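Side-chain contact in HMG-CoA Lyase (PDB 1YDO), which belongs to the HMGL-like family of TIM-barrel proteins, built on a barrel of parallel strands wrapped in helices: residues A140-V145 with R161-L166. Sequence-based numbering, arbitrary orientation.
Sequences AYLSTV and RLSEAL
In Leu-142, whose CB points toward the helix, chi1 near -147° and an extended chi2 bring CD1 against Leu-162 and Ser-163, while chi1 of -57° turns OG of Ser-163 away from its own carbonyl carbon, to where it meets that methyl. The setting is a beta-alpha-beta unit of a TIM barrel: here strand 137-143 packs on the following helix 156-169 mainly through small and branched apolar side chains, with one serine hydroxyl among them, and no hydrogen bond links residues 140-145 to 161-166. The short segments 140-143 of the strand and 161-166 of the helix run nearly antiparallel, at 171°, their axes approaching to 10.5 Å. Ala-140 and Leu-142 face the helix, whereas the intervening Tyr-141 turns away into the barrel, where its ring meets that of His-207. At one end the methyl of Ala-140 meets a single branch of Leu-166, CB to CD1 at 4.2 Å; Leu-124 of helix 117-133 also packs on this leucine. Further along, CD1 of Leu-142 lies 4.3 Å from CB of Leu-162, near the base of that side chain. The Ser-163 hydroxyl is hydrogen-bonded to the carbonyl O of Val-159 one turn earlier, a buried polar group satisfied within its own helix, and Leu-142 CD1 rests 3.8 Å from Ser-163 OG.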
# COMPACT_ATOMS: atom_id res chain seq x y z
N ALA A 140 13.92 -5.30 -21.74
CA ALA A 140 14.37 -6.43 -20.93
C ALA A 140 13.70 -6.44 -19.56
O ALA A 140 13.48 -5.39 -18.94
CB ALA A 140 15.89 -6.40 -20.78
N TYR A 141 13.40 -7.64 -19.09
CA TYR A 141 12.75 -7.86 -17.81
C TYR A 141 13.70 -8.60 -16.89
O TYR A 141 13.72 -9.83 -16.90
CB TYR A 141 11.51 -8.70 -18.01
CG TYR A 141 10.22 -7.97 -17.79
CD1 TYR A 141 9.92 -7.42 -16.55
CD2 TYR A 141 9.28 -7.84 -18.82
CE1 TYR A 141 8.74 -6.76 -16.33
CE2 TYR A 141 8.08 -7.17 -18.61
CZ TYR A 141 7.82 -6.64 -17.37
OH TYR A 141 6.65 -5.97 -17.13
N LEU A 142 14.48 -7.88 -16.10
CA LEU A 142 15.39 -8.55 -15.18
C LEU A 142 14.62 -8.82 -13.89
O LEU A 142 14.15 -7.90 -13.23
CB LEU A 142 16.58 -7.64 -14.91
CG LEU A 142 17.92 -8.34 -14.68
CD1 LEU A 142 18.95 -7.30 -14.26
CD2 LEU A 142 17.78 -9.41 -13.62
N SER A 143 14.48 -10.08 -13.51
CA SER A 143 13.73 -10.38 -12.31
C SER A 143 14.62 -10.74 -11.14
O SER A 143 15.84 -10.88 -11.29
CB SER A 143 12.74 -11.51 -12.55
OG SER A 143 13.40 -12.69 -12.90
N THR A 144 13.99 -10.86 -9.98
CA THR A 144 14.64 -11.20 -8.72
C THR A 144 15.82 -10.27 -8.39
O THR A 144 16.82 -10.70 -7.82
CB THR A 144 15.09 -12.69 -8.74
OG1 THR A 144 15.42 -13.11 -7.41
CG2 THR A 144 16.28 -12.89 -9.62
N VAL A 145 15.67 -8.98 -8.71
CA VAL A 145 16.73 -8.02 -8.44
C VAL A 145 16.73 -7.53 -7.00
O VAL A 145 17.73 -7.03 -6.51
CB VAL A 145 16.64 -6.79 -9.38
CG1 VAL A 145 16.65 -7.23 -10.82
CG2 VAL A 145 15.40 -6.00 -9.09
N ARG A 161 26.28 -6.07 -13.17
CA ARG A 161 26.92 -6.90 -14.18
C ARG A 161 25.95 -7.16 -15.33
O ARG A 161 26.16 -6.70 -16.45
CB ARG A 161 27.35 -8.23 -13.54
CG ARG A 161 28.29 -9.07 -14.40
CD ARG A 161 28.82 -10.29 -13.63
NE ARG A 161 27.85 -11.37 -13.49
CZ ARG A 161 27.46 -12.18 -14.48
NH1 ARG A 161 26.57 -13.14 -14.24
NH2 ARG A 161 27.97 -12.04 -15.71
N LEU A 162 24.88 -7.89 -15.03
CA LEU A 162 23.86 -8.24 -16.02
C LEU A 162 23.32 -7.00 -16.71
O LEU A 162 23.27 -6.93 -17.94
CB LEU A 162 22.71 -9.00 -15.36
CG LEU A 162 23.06 -10.36 -14.74
CD1 LEU A 162 21.82 -10.93 -14.06
CD2 LEU A 162 23.58 -11.31 -15.83
N SER A 163 22.91 -6.02 -15.91
CA SER A 163 22.38 -4.78 -16.46
C SER A 163 23.32 -4.19 -17.51
O SER A 163 22.86 -3.70 -18.54
CB SER A 163 22.15 -3.79 -15.33
OG SER A 163 21.27 -4.34 -14.36
N GLU A 164 24.63 -4.22 -17.26
CA GLU A 164 25.58 -3.68 -18.23
C GLU A 164 25.51 -4.49 -19.52
O GLU A 164 25.49 -3.94 -20.62
CB GLU A 164 27.01 -3.68 -17.67
CG GLU A 164 27.30 -2.51 -16.69
CD GLU A 164 28.69 -1.86 -16.85
OE1 GLU A 164 28.94 -0.82 -16.19
OE2 GLU A 164 29.53 -2.38 -17.63
N ALA A 165 25.47 -5.81 -19.38
CA ALA A 165 25.37 -6.65 -20.55
C ALA A 165 24.08 -6.31 -21.29
O ALA A 165 24.10 -5.97 -22.46
CB ALA A 165 25.38 -8.12 -20.15
N LEU A 166 22.95 -6.39 -20.59
CA LEU A 166 21.68 -6.11 -21.22
C LEU A 166 21.72 -4.82 -22.02
O LEU A 166 21.32 -4.79 -23.18
CB LEU A 166 20.55 -6.04 -20.19
CG LEU A 166 19.88 -7.36 -19.82
CD1 LEU A 166 19.66 -8.19 -21.08
CD2 LEU A 166 20.73 -8.13 -18.84